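Local atomic coordinates of L-lysine 6-monooxygenase (PDB entry 5CQF), a protein that probably uses FAD and NADPH to hydroxylate the side-chain amine of L-lysine, a step in siderophore biosynthesis. Residues 179-183 / 184-188; 237-240 / 241-245; 152-156 / 157-161; 356-359 / 360-363. All coordinates share one frame; numbering follows the deposited sequence.

Contact 1 (179-183 / 184-188); sequences EALLG and PTLFH
Gly183 and Leu186 close a type I beta turn through Pro184 and Thr185. The firm bond runs from Gly183 N to Leu186 O, 2.9 Å, and is fairly straight (159° at the hydrogen) with the donor in the carbonyl plane. Its return partner, Leu186 N to Gly183 O at 3.3 Å, is weak. Leu186 O also takes a CA-H...O contact from Leu182 CA at 3.5 Å, so two neighbouring residues of 179-183 converge on one carbonyl.

Leu186 is the side chain on which both leucines before the turn settle. With CG anti to the backbone N (chi1 -176°), it sends one methyl to each: CD1 meets Leu181 CB at 4.0 Å, while CD2 meets Leu182 CD2 at 3.9 Å, those two chains lying at a slant to one another. Phe187 turns its ring edge to the turn, with CD2 3.8 Å from Gly183 O. Behind, Leu186 packs on Val346, Leu348 and Ile319, and Thr185 OG1 is hydrogen-bonded to Tyr326 OH.

The arrangement is a tight turn leading into an edge strand: 186-188 runs parallel to 345-348 at one side of a five-stranded sheet, consistent with the Rossmann-like NADPH-binding part of this flavoprotein family.

Contact 2 (237-240 / 241-245); sequences RCAG and FKLTQ
Gly240 O receives Leu243 N at 3.3 Å, the one backbone hydrogen bond between 237-240 and 241-245. The approach is reasonably straight at the hydrogen (154°), yet the donor stands well above the carbonyl plane, 52° out of it, in keeping with the tight winding of a short 3-10 turn. One residue further on, Phe241 O is gripped twice by Thr244, by the backbone N and by OG1, each at 3.2 Å. Thr244 places its hydroxyl between the backbone N and the carbonyl carbon (chi1 71°), which lets OG1 turn back onto that oxygen at a modest tilt from the carbonyl plane. The same rotation leaves its methyl CG2 3.7 Å from Gly240 O.

These bonds wind the chain through 3-10 segment 241-243, within the connection between strand 231-235 of the parallel sheet and the short strand 245-246. The side chain of Phe241 leaves the backbone away from 237-240; its ring meets His236 edge-to-face and touches Ser217 and Ala216 of helix 214-226, the latter the last residue of a GxGxxA sequence that probably belongs to the NADPH site.

Between the two segments the apolar contact is a single pair. Ala239 CB sits against Leu243, 3.7 Å from CD1 and 3.8 Å from CB, so the leucine folds back over the start of the turn.

Leu243 and Thr244 also face the second subunit: Leu243 packs on Phe249 of the second subunit, and Thr244 O accepts a hydrogen bond from Arg252 NH2 of that subunit.

Contact 3 (152-156 / 157-161); sequences VRTPQ and GSFAT
Gly157, Phe159 and Val152 have the most surface buried between the two segments, and each is tied to its partner through the backbone. Gly157 stands opposite Thr154 and its carbonyl oxygen is held twice by that residue: Thr154 N reaches it at 2.8 Å almost in line with the C=O bond, and Thr154 OG1, also 2.8 Å away, comes in from above the carbonyl plane, 53° out of it. The hydroxyl gets there because chi1 of 70° lodges it between the backbone N and the carbonyl carbon. Gly157 N returns a longer bond of 3.2 Å to Thr154 O, and the phi of 126° at Gly157 is one readily adopted only by glycine.

Thr154 and Gly157 thus close a type I turn over Pro155 and Gln156, making a beta hairpin with a two-residue loop. The hairpin joins strands 147-154 and 157-161, the latter an outer strand of a small antiparallel sheet.

Phe159 and Val152 form the next hydrogen-bonded pair, with Val152 N to Phe159 O at 2.7 Å and Phe159 N to Val152 O at 2.8 Å. The phenyl ring leans along the sheet toward the turn and presents its edge to Thr154, CE1 lying 3.7 Å from OG1, the two side chains at about a right angle. Ile17 of strand 16-19 touches this ring as well.

On the other face, Arg153 and Ser158 make the non-hydrogen-bonded pair; NE passes 3.7 Å from Ser158 CB, which lies at the guanidinium edge, while NH2 forms a salt bridge with Asp139.

Contact 4 (356-359 / 360-363); sequences LIPP and LLSG
Pro359 and Ser362 meet at a flat peptide carbonyl that is approached both within its plane and from above it. At its rim, in the carbonyl plane and on a lone pair, Ser362 OG donates to Pro359 O at a short 2.6 Å. Ser362 N comes from above the plane, 57° out of it, at 3.0 Å from Pro359 O. One residue therefore grips this oxygen twice; the serine hydroxyl reaches back because OG lies beside its own backbone N, anti to the carbonyl carbon (chi1 -74°).

The carbonyl of Pro358 is used in a similar way from above: Leu361 N stands 50° out of its plane and bonds to Pro358 O at 3.0 Å. Leu361 CB comes to 3.6 Å from that oxygen, so the leucine starts close against the proline carbonyl.

From there the leucine runs alongside the Pro358 ring, the two heading in one direction. Its CD1 methyl lies 4.1 Å from both CD and CG of Pro358. Ile357 adds a looser touch, CG2 to Leu361 CB at 4.2 Å. Pro358 and Leu361 both press on Leu166 of strand 163-166, and Leu361 also reaches Leu164, while Leu360 lies on Val135.

Successive bonds from residue i+3 back to i are the signature of a 3-10 helix, here entered through two prolines. It sits in the long connection between strands 345-348 and 393-396, resting on the parallel sheet that contains strand 16-19 and its GxGxxG-type turn, probably the FAD-binding part.

Contacts 1 and 2 are partly buried, whereas contacts 3 and 4 lie at the surface. Contact 1 leads into an edge strand of one parallel sheet and contact 2 follows another strand of that same sheet; their centres are about 25 Å apart. Contacts 3 and 4, with centres about 17 Å apart, both adjoin the other parallel sheet, through Ile17 and strand 163-166 respectively, and each touches Val135. The chemistry differs accordingly: leucine methyls pack beside the turn in contact 1, paired strands hold contact 3, whose arginine turns to Asp139 outside it, and contacts 2 and 4 share hydroxyl-assisted 3-10 turns. Among the four, contact 2 alone meets another subunit.

Contact 1 (179-183 / 184-188)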
ATOM      1  N   GLU A 179     -11.599  14.413 -39.345  1.00 67.27           N
ATOM      2  CA  GLU A 179     -10.512  14.238 -40.326  1.00 71.02           C
ATOM      3  C   GLU A 179      -9.995  15.536 -40.956  1.00 68.81           C
ATOM      4  O   GLU A 179      -8.784  15.723 -41.094  1.00 68.59           O
ATOM      5  CB  GLU A 179     -10.898  13.233 -41.415  1.00 76.39           C
ATOM      6  CG  GLU A 179     -10.359  11.848 -41.106  1.00 81.47           C
ATOM      7  CD  GLU A 179     -10.935  10.746 -41.985  1.00 88.55           C
ATOM      8  OE1 GLU A 179     -11.255  11.006 -43.177  1.00 84.68           O
ATOM      9  OE2 GLU A 179     -11.046   9.603 -41.464  1.00 87.90           O
ATOM     10  N   ALA A 180     -10.898  16.437 -41.314  1.00 69.06           N
ATOM     11  CA  ALA A 180     -10.494  17.707 -41.932  1.00 70.11           C
ATOM     12  C   ALA A 180      -9.783  18.614 -40.938  1.00 69.03           C
ATOM     13  O   ALA A 180      -9.078  19.557 -41.332  1.00 68.61           O
ATOM     14  CB  ALA A 180     -11.703  18.423 -42.523  1.00 70.76           C
ATOM     15  N   LEU A 181      -9.974  18.330 -39.648  1.00 67.11           N
ATOM     16  CA  LEU A 181      -9.487  19.202 -38.585  1.00 62.52           C
ATOM     17  C   LEU A 181      -8.117  18.810 -38.042  1.00 57.28           C
ATOM     18  O   LEU A 181      -7.450  19.646 -37.425  1.00 55.80           O
ATOM     19  CB  LEU A 181     -10.522  19.276 -37.457  1.00 62.87           C
ATOM     20  CG  LEU A 181     -11.905  19.805 -37.850  1.00 65.57           C
ATOM     21  CD1 LEU A 181     -12.857  19.785 -36.664  1.00 63.88           C
ATOM     22  CD2 LEU A 181     -11.815  21.213 -38.426  1.00 66.57           C
ATOM     23  N   LEU A 182      -7.685  17.571 -38.281  1.00 53.84           N
ATOM     24  CA  LEU A 182      -6.376  17.116 -37.791  1.00 53.70           C
ATOM     25  C   LEU A 182      -5.306  18.155 -38.072  1.00 55.21           C
ATOM     26  O   LEU A 182      -5.154  18.606 -39.197  1.00 55.06           O
ATOM     27  CB  LEU A 182      -5.960  15.779 -38.413  1.00 52.81           C
ATOM     28  CG  LEU A 182      -6.782  14.561 -37.985  1.00 54.01           C
ATOM     29  CD1 LEU A 182      -6.225  13.279 -38.614  1.00 55.04           C
ATOM     30  CD2 LEU A 182      -6.855  14.446 -36.459  1.00 50.49           C
ATOM     31  N   GLY A 183      -4.581  18.535 -37.031  1.00 56.44           N
ATOM     32  CA  GLY A 183      -3.605  19.606 -37.118  1.00 56.73           C
ATOM     33  C   GLY A 183      -2.913  19.881 -35.792  1.00 55.45           C
ATOM     34  O   GLY A 183      -3.046  19.119 -34.831  1.00 55.50           O
ATOM     35  N   PRO A 184      -2.154  20.976 -35.730  1.00 53.47           N
ATOM     36  CA  PRO A 184      -1.410  21.318 -34.519  1.00 52.99           C
ATOM     37  C   PRO A 184      -2.263  21.519 -33.260  1.00 49.59           C
ATOM     38  O   PRO A 184      -1.747  21.355 -32.168  1.00 45.33           O
ATOM     39  CB  PRO A 184      -0.708  22.639 -34.890  1.00 54.10           C
ATOM     40  CG  PRO A 184      -0.635  22.639 -36.373  1.00 54.59           C
ATOM     41  CD  PRO A 184      -1.815  21.851 -36.863  1.00 53.83           C
ATOM     42  N   THR A 185      -3.529  21.909 -33.420  1.00 47.10           N
ATOM     43  CA  THR A 185      -4.413  22.168 -32.293  1.00 46.01           C
ATOM     44  C   THR A 185      -5.542  21.138 -32.124  1.00 44.99           C
ATOM     45  O   THR A 185      -6.352  21.262 -31.216  1.00 46.06           O
ATOM     46  CB  THR A 185      -5.054  23.578 -32.355  1.00 46.70           C
ATOM     47  OG1 THR A 185      -5.795  23.723 -33.561  1.00 47.28           O
ATOM     48  CG2 THR A 185      -4.007  24.677 -32.255  1.00 48.64           C
ATOM     49  N   LEU A 186      -5.608  20.133 -32.981  1.00 44.26           N
ATOM     50  CA  LEU A 186      -6.525  19.032 -32.763  1.00 44.51           C
ATOM     51  C   LEU A 186      -5.820  17.778 -33.224  1.00 44.11           C
ATOM     52  O   LEU A 186      -5.492  17.651 -34.413  1.00 43.31           O
ATOM     53  CB  LEU A 186      -7.830  19.272 -33.522  1.00 47.30           C
ATOM     54  CG  LEU A 186      -8.918  18.220 -33.282  1.00 48.74           C
ATOM     55  CD1 LEU A 186     -10.322  18.797 -33.449  1.00 49.54           C
ATOM     56  CD2 LEU A 186      -8.719  17.022 -34.195  1.00 51.63           C
ATOM     57  N   PHE A 187      -5.541  16.861 -32.301  1.00 42.70           N
ATOM     58  CA  PHE A 187      -4.730  15.686 -32.663  1.00 43.59           C
ATOM     59  C   PHE A 187      -5.055  14.456 -31.874  1.00 42.51           C
ATOM     60  O   PHE A 187      -5.712  14.533 -30.837  1.00 39.35           O
ATOM     61  CB  PHE A 187      -3.234  15.993 -32.523  1.00 44.11           C
ATOM     62  CG  PHE A 187      -2.877  16.710 -31.252  1.00 42.95           C
ATOM     63  CD1 PHE A 187      -2.510  16.004 -30.131  1.00 42.72           C
ATOM     64  CD2 PHE A 187      -2.882  18.079 -31.201  1.00 43.22           C
ATOM     65  CE1 PHE A 187      -2.158  16.656 -28.972  1.00 43.45           C
ATOM     66  CE2 PHE A 187      -2.531  18.754 -30.044  1.00 43.93           C
ATOM     67  CZ  PHE A 187      -2.187  18.041 -28.922  1.00 45.23           C
ATOM     68  N   HIS A 188      -4.560  13.323 -32.369  1.00 42.13           N
ATOM     69  CA  HIS A 188      -4.760  12.033 -31.706  1.00 43.07           C
ATOM     70  C   HIS A 188      -3.707  11.859 -30.639  1.00 42.70           C
ATOM     71  O   HIS A 188      -2.615  12.442 -30.740  1.00 44.47           O
ATOM     72  CB  HIS A 188      -4.613  10.911 -32.736  1.00 44.38           C
ATOM     73  CG  HIS A 188      -5.058   9.568 -32.256  1.00 41.89           C
ATOM     74  ND1 HIS A 188      -4.174   8.592 -31.868  1.00 42.26           N
ATOM     75  CD2 HIS A 188      -6.290   9.029 -32.129  1.00 41.91           C
ATOM     76  CE1 HIS A 188      -4.837   7.509 -31.511  1.00 41.38           C
ATOM     77  NE2 HIS A 188      -6.126   7.748 -31.660  1.00 42.21           N
TER

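Contact 2 (237-240 / 241-245)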
ATOM      1  N   ARG A 237     -17.963   8.941 -23.247  1.00 42.80           N
ATOM      2  CA  ARG A 237     -19.149   8.330 -23.852  1.00 46.80           C
ATOM      3  C   ARG A 237     -20.031   7.698 -22.780  1.00 45.36           C
ATOM      4  O   ARG A 237     -21.242   7.653 -22.922  1.00 43.44           O
ATOM      5  CB  ARG A 237     -18.770   7.259 -24.880  1.00 49.92           C
ATOM      6  CG  ARG A 237     -19.955   6.691 -25.673  1.00 56.55           C
ATOM      7  CD  ARG A 237     -19.476   5.737 -26.778  1.00 62.75           C
ATOM      8  NE  ARG A 237     -18.702   4.626 -26.195  1.00 69.66           N
ATOM      9  CZ  ARG A 237     -19.184   3.412 -25.885  1.00 72.88           C
ATOM     10  NH1 ARG A 237     -20.458   3.067 -26.125  1.00 70.41           N
ATOM     11  NH2 ARG A 237     -18.368   2.523 -25.335  1.00 74.37           N
ATOM     12  N   CYS A 238     -19.404   7.200 -21.725  1.00 42.52           N
ATOM     13  CA  CYS A 238     -20.116   6.581 -20.627  1.00 44.65           C
ATOM     14  C   CYS A 238     -19.769   7.346 -19.333  1.00 41.66           C
ATOM     15  O   CYS A 238     -19.741   8.577 -19.347  1.00 39.00           O
ATOM     16  CB  CYS A 238     -19.789   5.065 -20.589  1.00 48.43           C
ATOM     17  SG  CYS A 238     -20.430   4.099 -22.013  1.00 57.74           S
ATOM     18  N   ALA A 239     -19.537   6.653 -18.218  1.00 41.37           N
ATOM     19  CA  ALA A 239     -19.085   7.315 -16.982  1.00 42.33           C
ATOM     20  C   ALA A 239     -17.637   7.728 -17.110  1.00 40.98           C
ATOM     21  O   ALA A 239     -16.891   7.226 -17.979  1.00 40.23           O
ATOM     22  CB  ALA A 239     -19.260   6.414 -15.758  1.00 43.75           C
ATOM     23  N   GLY A 240     -17.236   8.660 -16.260  1.00 38.31           N
ATOM     24  CA  GLY A 240     -15.878   9.187 -16.366  1.00 38.32           C
ATOM     25  C   GLY A 240     -14.791   8.272 -15.846  1.00 38.02           C
ATOM     26  O   GLY A 240     -14.976   7.079 -15.640  1.00 38.11           O
ATOM     27  N   PHE A 241     -13.653   8.881 -15.576  1.00 37.68           N
ATOM     28  CA  PHE A 241     -12.490   8.179 -15.094  1.00 37.67           C
ATOM     29  C   PHE A 241     -12.721   7.498 -13.745  1.00 38.63           C
ATOM     30  O   PHE A 241     -12.133   6.454 -13.494  1.00 38.39           O
ATOM     31  CB  PHE A 241     -11.319   9.159 -14.958  1.00 37.06           C
ATOM     32  CG  PHE A 241     -10.760   9.654 -16.262  1.00 34.59           C
ATOM     33  CD1 PHE A 241     -10.335   8.784 -17.220  1.00 34.12           C
ATOM     34  CD2 PHE A 241     -10.595  11.003 -16.481  1.00 35.42           C
ATOM     35  CE1 PHE A 241      -9.770   9.231 -18.391  1.00 34.34           C
ATOM     36  CE2 PHE A 241     -10.018  11.465 -17.647  1.00 35.99           C
ATOM     37  CZ  PHE A 241      -9.605  10.571 -18.610  1.00 34.11           C
ATOM     38  N   LYS A 242     -13.578   8.053 -12.888  1.00 41.17           N
ATOM     39  CA  LYS A 242     -13.760   7.494 -11.520  1.00 43.08           C
ATOM     40  C   LYS A 242     -14.437   6.128 -11.497  1.00 43.13           C
ATOM     41  O   LYS A 242     -14.394   5.404 -10.485  1.00 39.44           O
ATOM     42  CB  LYS A 242     -14.550   8.455 -10.627  1.00 45.95           C
ATOM     43  CG  LYS A 242     -13.735   9.653 -10.177  1.00 48.57           C
ATOM     44  CD  LYS A 242     -14.633  10.823  -9.781  1.00 53.14           C
ATOM     45  CE  LYS A 242     -13.834  11.918  -9.077  1.00 55.27           C
ATOM     46  NZ  LYS A 242     -14.137  13.280  -9.614  1.00 58.90           N
ATOM     47  N   LEU A 243     -15.086   5.792 -12.607  1.00 43.34           N
ATOM     48  CA  LEU A 243     -15.720   4.497 -12.737  1.00 44.05           C
ATOM     49  C   LEU A 243     -15.041   3.574 -13.774  1.00 43.20           C
ATOM     50  O   LEU A 243     -15.568   2.503 -14.042  1.00 45.17           O
ATOM     51  CB  LEU A 243     -17.233   4.669 -12.994  1.00 43.78           C
ATOM     52  CG  LEU A 243     -18.046   5.088 -11.751  1.00 44.97           C
ATOM     53  CD1 LEU A 243     -19.447   5.582 -12.120  1.00 45.38           C
ATOM     54  CD2 LEU A 243     -18.151   3.958 -10.734  1.00 43.84           C
ATOM     55  N   THR A 244     -13.864   3.932 -14.302  1.00 49.09           N
ATOM     56  CA  THR A 244     -13.115   2.973 -15.128  1.00 50.00           C
ATOM     57  C   THR A 244     -12.596   1.779 -14.323  1.00 49.52           C
ATOM     58  O   THR A 244     -12.431   1.838 -13.094  1.00 46.42           O
ATOM     59  CB  THR A 244     -11.870   3.562 -15.833  1.00 53.24           C
ATOM     60  OG1 THR A 244     -10.829   3.831 -14.868  1.00 52.09           O
ATOM     61  CG2 THR A 244     -12.245   4.800 -16.697  1.00 54.22           C
ATOM     62  N   GLN A 245     -12.312   0.693 -15.042  1.00 48.85           N
ATOM     63  CA  GLN A 245     -11.719  -0.459 -14.418  1.00 47.77           C
ATOM     64  C   GLN A 245     -10.284  -0.093 -14.007  1.00 44.95           C
ATOM     65  O   GLN A 245      -9.610   0.695 -14.677  1.00 43.21           O
ATOM     66  CB  GLN A 245     -11.824  -1.700 -15.327  1.00 51.31           C
ATOM     67  CG  GLN A 245     -13.272  -2.261 -15.461  1.00 55.01           C
ATOM     68  CD  GLN A 245     -13.712  -3.373 -14.453  1.00 59.61           C
ATOM     69  OE1 GLN A 245     -14.906  -3.693 -14.364  1.00 77.90           O
ATOM     70  NE2 GLN A 245     -12.769  -3.982 -13.735  1.00 64.39           N
TER

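Contact 3 (152-156 / 157-161)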
ATOM      1  N   VAL A 152       8.025  -8.100 -50.629  1.00 62.97           N
ATOM      2  CA  VAL A 152       7.816  -6.962 -49.749  1.00 61.38           C
ATOM      3  C   VAL A 152       8.599  -5.830 -50.364  1.00 63.39           C
ATOM      4  O   VAL A 152       9.800  -5.967 -50.626  1.00 63.15           O
ATOM      5  CB  VAL A 152       8.324  -7.238 -48.319  1.00 59.39           C
ATOM      6  CG1 VAL A 152       8.037  -6.046 -47.413  1.00 60.14           C
ATOM      7  CG2 VAL A 152       7.694  -8.508 -47.767  1.00 58.11           C
ATOM      8  N   ARG A 153       7.921  -4.718 -50.603  1.00 65.08           N
ATOM      9  CA  ARG A 153       8.525  -3.614 -51.324  1.00 70.83           C
ATOM     10  C   ARG A 153       8.776  -2.454 -50.379  1.00 67.74           C
ATOM     11  O   ARG A 153       7.899  -2.076 -49.607  1.00 68.99           O
ATOM     12  CB  ARG A 153       7.641  -3.203 -52.526  1.00 74.82           C
ATOM     13  CG  ARG A 153       8.094  -3.766 -53.882  1.00 79.77           C
ATOM     14  CD  ARG A 153       7.797  -5.260 -54.065  1.00 81.18           C
ATOM     15  NE  ARG A 153       8.580  -5.894 -55.150  1.00 83.57           N
ATOM     16  CZ  ARG A 153       8.146  -6.162 -56.390  1.00 81.88           C
ATOM     17  NH1 ARG A 153       8.968  -6.745 -57.260  1.00 80.94           N
ATOM     18  NH2 ARG A 153       6.905  -5.877 -56.776  1.00 79.52           N
ATOM     19  N   THR A 154       9.989  -1.915 -50.429  1.00 69.64           N
ATOM     20  CA  THR A 154      10.367  -0.758 -49.624  1.00 71.78           C
ATOM     21  C   THR A 154      11.093   0.305 -50.470  1.00 78.03           C
ATOM     22  O   THR A 154      11.521   0.024 -51.609  1.00 72.12           O
ATOM     23  CB  THR A 154      11.288  -1.186 -48.473  1.00 72.48           C
ATOM     24  OG1 THR A 154      12.571  -1.569 -48.991  1.00 74.85           O
ATOM     25  CG2 THR A 154      10.684  -2.356 -47.712  1.00 71.01           C
ATOM     26  N   PRO A 155      11.245   1.531 -49.915  1.00 82.22           N
ATOM     27  CA  PRO A 155      12.037   2.557 -50.607  1.00 87.03           C
ATOM     28  C   PRO A 155      13.503   2.165 -50.846  1.00 90.74           C
ATOM     29  O   PRO A 155      14.127   2.694 -51.759  1.00 98.63           O
ATOM     30  CB  PRO A 155      11.945   3.773 -49.668  1.00 85.18           C
ATOM     31  CG  PRO A 155      10.679   3.571 -48.915  1.00 82.38           C
ATOM     32  CD  PRO A 155      10.564   2.084 -48.729  1.00 79.75           C
ATOM     33  N   GLN A 156      14.036   1.241 -50.052  1.00 92.80           N
ATOM     34  CA  GLN A 156      15.437   0.824 -50.168  1.00 94.47           C
ATOM     35  C   GLN A 156      15.564  -0.557 -50.801  1.00 88.05           C
ATOM     36  O   GLN A 156      16.550  -1.244 -50.574  1.00 88.47           O
ATOM     37  CB  GLN A 156      16.113   0.825 -48.774  1.00100.15           C
ATOM     38  CG  GLN A 156      16.768   2.140 -48.355  1.00106.92           C
ATOM     39  CD  GLN A 156      15.774   3.246 -47.990  1.00113.30           C
ATOM     40  OE1 GLN A 156      14.696   2.994 -47.428  1.00116.05           O
ATOM     41  NE2 GLN A 156      16.144   4.486 -48.300  1.00114.34           N
ATOM     42  N   GLY A 157      14.568  -0.973 -51.576  1.00 85.30           N
ATOM     43  CA  GLY A 157      14.630  -2.252 -52.289  1.00 84.43           C
ATOM     44  C   GLY A 157      13.452  -3.169 -52.027  1.00 80.62           C
ATOM     45  O   GLY A 157      12.401  -2.724 -51.570  1.00 83.62           O
ATOM     46  N   SER A 158      13.632  -4.454 -52.325  1.00 77.75           N
ATOM     47  CA  SER A 158      12.554  -5.435 -52.209  1.00 78.13           C
ATOM     48  C   SER A 158      13.060  -6.746 -51.615  1.00 76.06           C
ATOM     49  O   SER A 158      14.249  -7.062 -51.733  1.00 77.09           O
ATOM     50  CB  SER A 158      11.916  -5.704 -53.581  1.00 78.38           C
ATOM     51  OG  SER A 158      12.576  -6.766 -54.257  1.00 79.97           O
ATOM     52  N   PHE A 159      12.146  -7.501 -50.990  1.00 72.28           N
ATOM     53  CA  PHE A 159      12.488  -8.744 -50.282  1.00 68.95           C
ATOM     54  C   PHE A 159      11.451  -9.823 -50.509  1.00 67.70           C
ATOM     55  O   PHE A 159      10.250  -9.553 -50.525  1.00 69.07           O
ATOM     56  CB  PHE A 159      12.624  -8.502 -48.785  1.00 66.25           C
ATOM     57  CG  PHE A 159      13.476  -7.328 -48.441  1.00 66.92           C
ATOM     58  CD1 PHE A 159      12.929  -6.061 -48.376  1.00 65.80           C
ATOM     59  CD2 PHE A 159      14.828  -7.488 -48.177  1.00 70.69           C
ATOM     60  CE1 PHE A 159      13.712  -4.967 -48.061  1.00 68.90           C
ATOM     61  CE2 PHE A 159      15.620  -6.396 -47.859  1.00 71.86           C
ATOM     62  CZ  PHE A 159      15.062  -5.131 -47.799  1.00 70.22           C
ATOM     63  N   ALA A 160      11.928 -11.053 -50.655  1.00 68.49           N
ATOM     64  CA  ALA A 160      11.080 -12.176 -51.036  1.00 68.78           C
ATOM     65  C   ALA A 160      11.066 -13.242 -49.952  1.00 65.74           C
ATOM     66  O   ALA A 160      12.109 -13.542 -49.357  1.00 67.31           O
ATOM     67  CB  ALA A 160      11.564 -12.768 -52.352  1.00 70.89           C
ATOM     68  N   THR A 161       9.890 -13.816 -49.700  1.00 61.00           N
ATOM     69  CA  THR A 161       9.750 -14.811 -48.645  1.00 60.15           C
ATOM     70  C   THR A 161       8.463 -15.595 -48.795  1.00 60.29           C
ATOM     71  O   THR A 161       7.499 -15.089 -49.349  1.00 58.95           O
ATOM     72  CB  THR A 161       9.756 -14.130 -47.256  1.00 58.17           C
ATOM     73  OG1 THR A 161       9.881 -15.119 -46.234  1.00 57.07           O
ATOM     74  CG2 THR A 161       8.465 -13.352 -47.037  1.00 56.49           C
TER

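Contact 4 (356-359 / 360-363)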
ATOM      1  N   LEU A 356      -9.942  -4.917 -40.808  1.00 55.68           N
ATOM      2  CA  LEU A 356     -10.505  -6.214 -41.188  1.00 56.88           C
ATOM      3  C   LEU A 356      -9.422  -6.936 -41.973  1.00 53.39           C
ATOM      4  O   LEU A 356      -9.158  -8.104 -41.728  1.00 50.79           O
ATOM      5  CB  LEU A 356     -11.805  -6.059 -42.010  1.00 56.57           C
ATOM      6  CG  LEU A 356     -12.929  -5.339 -41.257  1.00 59.63           C
ATOM      7  CD1 LEU A 356     -14.185  -5.241 -42.108  1.00 60.21           C
ATOM      8  CD2 LEU A 356     -13.242  -5.994 -39.908  1.00 58.84           C
ATOM      9  N   ILE A 357      -8.819  -6.207 -42.910  1.00 52.18           N
ATOM     10  CA  ILE A 357      -7.676  -6.654 -43.674  1.00 54.20           C
ATOM     11  C   ILE A 357      -6.646  -5.541 -43.629  1.00 54.07           C
ATOM     12  O   ILE A 357      -6.906  -4.451 -44.125  1.00 57.51           O
ATOM     13  CB  ILE A 357      -8.038  -6.881 -45.149  1.00 56.28           C
ATOM     14  CG1 ILE A 357      -9.027  -8.034 -45.266  1.00 57.53           C
ATOM     15  CG2 ILE A 357      -6.774  -7.188 -45.957  1.00 58.32           C
ATOM     16  CD1 ILE A 357      -9.558  -8.265 -46.668  1.00 59.86           C
ATOM     17  N   PRO A 358      -5.472  -5.796 -43.050  1.00 50.51           N
ATOM     18  CA  PRO A 358      -4.554  -4.677 -42.951  1.00 50.83           C
ATOM     19  C   PRO A 358      -4.216  -4.151 -44.329  1.00 51.15           C
ATOM     20  O   PRO A 358      -4.171  -4.928 -45.272  1.00 51.11           O
ATOM     21  CB  PRO A 358      -3.318  -5.277 -42.269  1.00 51.40           C
ATOM     22  CG  PRO A 358      -3.780  -6.540 -41.627  1.00 50.31           C
ATOM     23  CD  PRO A 358      -4.976  -7.009 -42.389  1.00 50.43           C
ATOM     24  N   PRO A 359      -4.000  -2.836 -44.455  1.00 53.74           N
ATOM     25  CA  PRO A 359      -3.712  -2.246 -45.769  1.00 55.82           C
ATOM     26  C   PRO A 359      -2.553  -2.923 -46.478  1.00 58.65           C
ATOM     27  O   PRO A 359      -2.619  -3.095 -47.686  1.00 55.28           O
ATOM     28  CB  PRO A 359      -3.335  -0.797 -45.447  1.00 55.40           C
ATOM     29  CG  PRO A 359      -4.021  -0.513 -44.153  1.00 56.76           C
ATOM     30  CD  PRO A 359      -4.074  -1.816 -43.394  1.00 54.92           C
ATOM     31  N   LEU A 360      -1.499  -3.292 -45.740  1.00 60.14           N
ATOM     32  CA  LEU A 360      -0.325  -3.936 -46.354  1.00 61.81           C
ATOM     33  C   LEU A 360      -0.633  -5.279 -47.023  1.00 59.75           C
ATOM     34  O   LEU A 360       0.132  -5.735 -47.851  1.00 60.68           O
ATOM     35  CB  LEU A 360       0.820  -4.113 -45.340  1.00 66.20           C
ATOM     36  CG  LEU A 360       1.600  -2.852 -44.944  1.00 68.45           C
ATOM     37  CD1 LEU A 360       2.711  -3.191 -43.960  1.00 72.02           C
ATOM     38  CD2 LEU A 360       2.176  -2.149 -46.164  1.00 71.09           C
ATOM     39  N   LEU A 361      -1.741  -5.913 -46.667  1.00 57.79           N
ATOM     40  CA  LEU A 361      -2.137  -7.157 -47.302  1.00 55.74           C
ATOM     41  C   LEU A 361      -3.162  -6.974 -48.433  1.00 57.85           C
ATOM     42  O   LEU A 361      -3.704  -7.959 -48.929  1.00 57.42           O
ATOM     43  CB  LEU A 361      -2.678  -8.108 -46.233  1.00 53.27           C
ATOM     44  CG  LEU A 361      -1.618  -8.520 -45.224  1.00 52.70           C
ATOM     45  CD1 LEU A 361      -2.218  -9.403 -44.156  1.00 53.02           C
ATOM     46  CD2 LEU A 361      -0.484  -9.249 -45.903  1.00 52.11           C
ATOM     47  N   SER A 362      -3.408  -5.726 -48.842  1.00 60.93           N
ATOM     48  CA  SER A 362      -4.388  -5.370 -49.890  1.00 60.16           C
ATOM     49  C   SER A 362      -4.286  -6.242 -51.112  1.00 60.71           C
ATOM     50  O   SER A 362      -5.284  -6.777 -51.589  1.00 64.60           O
ATOM     51  CB  SER A 362      -4.157  -3.940 -50.360  1.00 59.24           C
ATOM     52  OG  SER A 362      -4.602  -3.021 -49.405  1.00 58.24           O
ATOM     53  N   GLY A 363      -3.068  -6.356 -51.625  1.00 59.74           N
ATOM     54  CA  GLY A 363      -2.802  -7.062 -52.881  1.00 59.66           C
ATOM     55  C   GLY A 363      -2.845  -8.578 -52.791  1.00 60.74           C
ATOM     56  O   GLY A 363      -2.784  -9.259 -53.820  1.00 63.25           O
TER